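Local coordinates for protein phosphoserine aminotransferase (Bacillus circulans, PDB 2C0R) that catalyses the reversible, pyridoxal-phosphate-dependent transamination between phosphoserine and 2-oxoglutarate in serine biosynthesis and acts likewise on phosphohydroxythreonine in the pyridoxine pathway, at residues A[17-20]-A[21-24]; A[182-185]-A[186-189]; A[290-293]-A[294-297]. The protein carries 1 engineered substitution. All coordinates share one frame; numbering follows the deposited sequence.

How the contacts relate
The three contacts of this class-V aminotransferase subunit are local, one stretch of helix and two 3-10 turns, met in chain order and not touching one another. Contact 1 is a piece of helix 17-25 at the dimer interface; contact 2 is the turn that leads into strand 190-194 of the seven-stranded mixed sheet, and contact 3 the turn between strands 287-288 and 299-303. Between nearest atoms, contacts 2 and 3 are about 10 Å apart, whereas contact 1 stays about 19 Å from contact 2 and about 17 Å from contact 3. None reaches the cofactor: the side chains of F188 and V290 are about 12 and 13 Å from a bound pyridoxal phosphate.

Contact 1. Residues A[17-20]-A[21-24]; sequences LEVL and ERAQ
L17 to L20 and E21 to Q24 form two successive turns of the alpha-helix 17-25, and each residue of the first turn accepts an i to i+4 backbone bond from the second. E21 N to L17 O is 2.8 Å, and the bonds from R22 N to E18 O, A23 N to V19 O and Q24 N to L20 O follow in the same register.

Among the charged side chains, E18 and R22 run side by side and point the same way, yet they do not pair with each other. The guanidinium of R22 instead lays one face over the aliphatic start of E18, with NH2 3.4 Å from E18 CB and the approach offset toward the rim of the group. The carboxylate and guanidinium planes stand 83° apart, and E18 OE2 remains 4.9 Å from R22 NH2. Each charge has a salt-bridge partner beyond the helix, R258 for E18 and E257 for R22, so the pair ties this helix to the end of helix 242-257 and the residue after it.

Apolar contact falls to V19 and A23, which are buried against M247 of helix 242-257; A23 also packs on F27 of the second subunit. A hydrogen bond crosses the same dimer interface, from Q24 NE2 to Q24 O of the second subunit.

L17 and E21 cross obliquely. With CG anti to its carbonyl carbon (chi1 -67°) and the chain extended beyond, E21 folds back along the preceding turn, bringing OE2 to 3.7 Å from L17 CG.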
# COMPACT_ATOMS: atom_id res chain seq x y z
N LEU A 17 -8.21 -18.51 -9.58
CA LEU A 17 -7.82 -18.35 -11.00
C LEU A 17 -8.83 -17.49 -11.77
O LEU A 17 -8.45 -16.70 -12.61
CB LEU A 17 -7.72 -19.71 -11.67
CG LEU A 17 -7.29 -19.69 -13.12
CD1 LEU A 17 -6.02 -18.86 -13.35
CD2 LEU A 17 -7.08 -21.14 -13.58
N GLU A 18 -10.12 -17.62 -11.44
CA GLU A 18 -11.17 -16.86 -12.14
C GLU A 18 -10.99 -15.36 -11.91
O GLU A 18 -11.23 -14.50 -12.78
CB GLU A 18 -12.57 -17.24 -11.67
CG GLU A 18 -12.64 -17.66 -10.21
CD GLU A 18 -12.53 -19.14 -9.91
OE1 GLU A 18 -11.42 -19.72 -9.98
OE2 GLU A 18 -13.57 -19.75 -9.54
N VAL A 19 -10.61 -15.02 -10.70
CA VAL A 19 -10.39 -13.60 -10.40
C VAL A 19 -9.20 -13.08 -11.18
O VAL A 19 -9.26 -11.98 -11.72
CB VAL A 19 -10.16 -13.45 -8.89
CG1 VAL A 19 -9.59 -12.07 -8.60
CG2 VAL A 19 -11.48 -13.66 -8.17
N LEU A 20 -8.10 -13.86 -11.24
CA LEU A 20 -6.95 -13.44 -12.01
C LEU A 20 -7.35 -13.31 -13.47
O LEU A 20 -6.95 -12.38 -14.13
CB LEU A 20 -5.84 -14.45 -11.88
CG LEU A 20 -5.22 -14.59 -10.49
CD1 LEU A 20 -4.25 -15.76 -10.48
CD2 LEU A 20 -4.49 -13.31 -10.11
N GLU A 21 -8.14 -14.23 -13.99
CA GLU A 21 -8.53 -14.16 -15.40
C GLU A 21 -9.41 -12.94 -15.66
O GLU A 21 -9.29 -12.28 -16.70
CB GLU A 21 -9.26 -15.42 -15.81
CG GLU A 21 -8.32 -16.64 -15.80
CD GLU A 21 -9.12 -17.90 -16.14
OE1 GLU A 21 -10.38 -17.85 -16.07
OE2 GLU A 21 -8.46 -18.90 -16.49
N ARG A 22 -10.32 -12.63 -14.75
CA ARG A 22 -11.20 -11.47 -14.91
C ARG A 22 -10.40 -10.16 -14.90
O ARG A 22 -10.61 -9.26 -15.72
CB ARG A 22 -12.23 -11.42 -13.76
CG ARG A 22 -13.43 -12.33 -13.93
CD ARG A 22 -14.26 -12.60 -12.67
NE ARG A 22 -14.84 -13.94 -12.64
CZ ARG A 22 -15.17 -14.61 -11.54
NH1 ARG A 22 -14.94 -14.01 -10.37
NH2 ARG A 22 -15.71 -15.85 -11.54
N ALA A 23 -9.52 -10.06 -13.91
CA ALA A 23 -8.72 -8.85 -13.76
C ALA A 23 -7.78 -8.71 -14.98
O ALA A 23 -7.58 -7.58 -15.48
CB ALA A 23 -7.97 -8.84 -12.46
N GLN A 24 -7.24 -9.85 -15.43
CA GLN A 24 -6.38 -9.74 -16.59
C GLN A 24 -7.13 -9.21 -17.81
O GLN A 24 -6.67 -8.35 -18.55
CB GLN A 24 -5.80 -11.14 -16.91
CG GLN A 24 -4.99 -11.08 -18.24
CD GLN A 24 -4.52 -12.50 -18.59
OE1 GLN A 24 -5.35 -13.44 -18.64
NE2 GLN A 24 -3.25 -12.64 -18.77

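Contact 2. Residues A[182-185]-A[186-189]; sequences PFDL and NQFG
F183 and F188 make the packed side of this turn. Their rings cross almost at right angles, centroids 5.9 Å from each other, and meet where F183 CD1 lies 4.0 Å from F188 CE1. M174 packs on both side chains, F162 meets F188 edge-to-face, and L185, buried beside them, leans on P65 and Y68. L185 O also lies in plane at the edge of the F188 ring.

The backbone between the two rings is a short 3-10 turn, leading into strand 190-194 of the aminotransferase sheet. Q187 N donates to D184 O at 3.1 Å and F188 N to L185 O at 2.9 Å, each donor above the carbonyl plane.

The solvent side is polar and carried by the exposed D184 and N186. D184 holds CG anti to its backbone N (chi1 177°), which brings OD1 to N186 for two bonds: ND2 approaches its syn lone pair at 2.8 Å, while the backbone N, 3.0 Å from OD1, comes from above the carboxylate plane. Both are bent (138° and 143°), and the second closes an Asx turn where the 3-10 turn begins. Q187 NE2 instead bonds to D164 OD1 and F162 O.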
# COMPACT_ATOMS: atom_id res chain seq x y z
N PRO A 182 -17.87 -17.91 8.99
CA PRO A 182 -18.77 -16.96 9.63
C PRO A 182 -18.23 -16.63 11.02
O PRO A 182 -17.63 -17.43 11.73
CB PRO A 182 -20.09 -17.72 9.77
CG PRO A 182 -19.99 -18.84 8.79
CD PRO A 182 -18.52 -19.21 8.72
N PHE A 183 -18.47 -15.38 11.40
CA PHE A 183 -18.31 -14.93 12.75
C PHE A 183 -19.25 -13.74 12.94
O PHE A 183 -19.67 -13.11 11.96
CB PHE A 183 -16.87 -14.60 13.10
CG PHE A 183 -16.28 -13.36 12.46
CD1 PHE A 183 -16.25 -12.12 13.09
CD2 PHE A 183 -15.76 -13.46 11.20
CE1 PHE A 183 -15.72 -10.99 12.48
CE2 PHE A 183 -15.19 -12.37 10.57
CZ PHE A 183 -15.15 -11.16 11.22
N ASP A 184 -19.52 -13.53 14.22
CA ASP A 184 -20.39 -12.40 14.58
C ASP A 184 -19.53 -11.16 14.79
O ASP A 184 -18.85 -11.05 15.82
CB ASP A 184 -21.18 -12.72 15.85
CG ASP A 184 -22.08 -11.62 16.38
OD1 ASP A 184 -22.31 -10.64 15.61
OD2 ASP A 184 -22.55 -11.77 17.53
N LEU A 185 -19.57 -10.25 13.82
CA LEU A 185 -18.77 -9.05 13.93
C LEU A 185 -19.08 -8.26 15.20
O LEU A 185 -18.22 -7.56 15.72
CB LEU A 185 -18.97 -8.15 12.71
CG LEU A 185 -18.13 -6.89 12.66
CD1 LEU A 185 -16.65 -7.22 12.65
CD2 LEU A 185 -18.45 -6.11 11.37
N ASN A 186 -20.31 -8.38 15.67
CA ASN A 186 -20.69 -7.60 16.85
C ASN A 186 -19.94 -7.97 18.11
O ASN A 186 -19.97 -7.22 19.11
CB ASN A 186 -22.19 -7.80 17.10
CG ASN A 186 -23.00 -7.31 15.93
OD1 ASN A 186 -23.01 -6.12 15.66
ND2 ASN A 186 -23.69 -8.22 15.24
N GLN A 187 -19.23 -9.09 18.15
CA GLN A 187 -18.38 -9.34 19.30
C GLN A 187 -17.17 -8.37 19.35
O GLN A 187 -16.57 -8.25 20.42
CB GLN A 187 -17.80 -10.76 19.27
CG GLN A 187 -18.80 -11.83 19.61
CD GLN A 187 -18.13 -13.16 19.84
OE1 GLN A 187 -17.68 -13.79 18.88
NE2 GLN A 187 -18.07 -13.58 21.11
N PHE A 188 -16.86 -7.78 18.22
CA PHE A 188 -15.61 -7.03 18.10
C PHE A 188 -15.79 -5.56 18.03
O PHE A 188 -16.76 -5.08 17.42
CB PHE A 188 -14.89 -7.43 16.79
CG PHE A 188 -14.31 -8.85 16.87
CD1 PHE A 188 -15.09 -9.92 16.47
CD2 PHE A 188 -13.03 -9.06 17.35
CE1 PHE A 188 -14.59 -11.22 16.58
CE2 PHE A 188 -12.50 -10.33 17.43
CZ PHE A 188 -13.29 -11.41 17.03
N GLY A 189 -14.84 -4.82 18.58
CA GLY A 189 -14.88 -3.38 18.27
C GLY A 189 -14.09 -3.13 16.99
O GLY A 189 -14.30 -2.15 16.26

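Contact 3. Residues A[290-293]-A[294-297]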
# COMPACT_ATOMS: atom_id res chain seq x y z
N VAL A 290 0.84 -28.23 16.64
CA VAL A 290 -0.08 -27.76 17.70
C VAL A 290 -1.00 -28.91 18.10
O VAL A 290 -1.13 -29.94 17.45
CB VAL A 290 -0.93 -26.55 17.26
CG1 VAL A 290 -0.07 -25.45 16.71
CG2 VAL A 290 -1.93 -27.00 16.21
N ASP A 291 -1.66 -28.70 19.24
CA ASP A 291 -2.60 -29.65 19.79
C ASP A 291 -3.78 -29.81 18.85
O ASP A 291 -4.15 -28.83 18.18
CB ASP A 291 -3.08 -29.18 21.15
CG ASP A 291 -2.06 -29.37 22.25
OD1 ASP A 291 -0.88 -29.73 22.04
OD2 ASP A 291 -2.50 -29.11 23.39
N VAL A 292 -4.37 -30.99 18.79
CA VAL A 292 -5.48 -31.23 17.88
C VAL A 292 -6.56 -30.17 18.03
O VAL A 292 -6.98 -29.59 17.03
CB VAL A 292 -6.05 -32.64 18.09
CG1 VAL A 292 -7.37 -32.79 17.33
CG2 VAL A 292 -5.04 -33.70 17.65
N ASP A 293 -6.98 -29.81 19.22
CA ASP A 293 -8.04 -28.87 19.45
C ASP A 293 -7.63 -27.43 19.13
O ASP A 293 -8.54 -26.60 19.19
CB ASP A 293 -8.55 -28.90 20.92
CG ASP A 293 -9.23 -30.24 21.19
OD1 ASP A 293 -9.48 -31.01 20.25
OD2 ASP A 293 -9.47 -30.48 22.38
N SER A 294 -6.39 -27.15 18.79
CA SER A 294 -5.97 -25.78 18.45
C SER A 294 -5.72 -25.67 16.94
O SER A 294 -5.35 -24.63 16.48
CB SER A 294 -4.69 -25.40 19.21
OG SER A 294 -5.04 -25.24 20.58
N ARG A 295 -5.95 -26.73 16.18
CA ARG A 295 -5.56 -26.75 14.79
C ARG A 295 -6.22 -25.68 13.94
O ARG A 295 -7.43 -25.52 13.94
CB ARG A 295 -5.94 -28.12 14.19
CG ARG A 295 -4.89 -29.16 14.54
CD ARG A 295 -5.34 -30.56 14.11
NE ARG A 295 -4.18 -31.46 14.30
CZ ARG A 295 -4.23 -32.76 13.98
NH1 ARG A 295 -5.37 -33.25 13.50
NH2 ARG A 295 -3.14 -33.50 14.15
N SER A 296 -5.37 -25.05 13.12
CA SER A 296 -5.88 -24.13 12.11
C SER A 296 -6.34 -24.83 10.85
O SER A 296 -5.73 -25.79 10.40
CB SER A 296 -4.73 -23.19 11.75
OG SER A 296 -5.09 -22.32 10.68
N ASP A 297 -7.41 -24.30 10.27
CA ASP A 297 -7.87 -24.74 8.96
C ASP A 297 -7.25 -23.86 7.87
O ASP A 297 -7.59 -24.11 6.72
CB ASP A 297 -9.38 -24.70 8.79
CG ASP A 297 -10.03 -25.99 9.31
OD1 ASP A 297 -9.33 -26.87 9.85
OD2 ASP A 297 -11.25 -26.11 9.17
O HOH W 1 -1.56 -30.73 14.86
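Two i to i+3 backbone bonds wind residues 291-295 into a tight turn, S294 N to D291 O at 2.9 Å and R295 N to V292 O at 3.2 Å, with both donors well above the planes of the carbonyls they meet.

R295 reaches back over the turn. Its CG sits anti to the carbonyl carbon (chi1 -81°) and the chain runs extended to NE, which takes it past the V292 carbonyl, CG lying 3.3 Å from V292 O. The guanidinium then comes to rest with one face on V292: CG2 stands 3.9 Å above the plane, over the centre of the group. At the edge of that group and in its plane, a water accepts from R295 NE at 2.8 Å and donates to V290 O at 2.7 Å, linking the carbonyl just before the turn to the arginine.

This 3-10 turn lies in the loop joining strands 287-288 and 299-303. R295 ties it to helix 260-280, through a salt bridge from NH2 to D280 and packing on Y276. An alanine here is likely to leave D280 without its salt-bridge mate and the water without its NE donor, and to uncover the V292 methyl that the guanidinium lies on.

On the buried flank, V290 CG2 packs against the root of the arginine, 3.9 Å from R295 CA, and V290 also touches A157 of strand 157-158. S294 OG is hydrogen-bonded to L131 N, and D291 OD2 is hydrogen-bonded to T130 OG1.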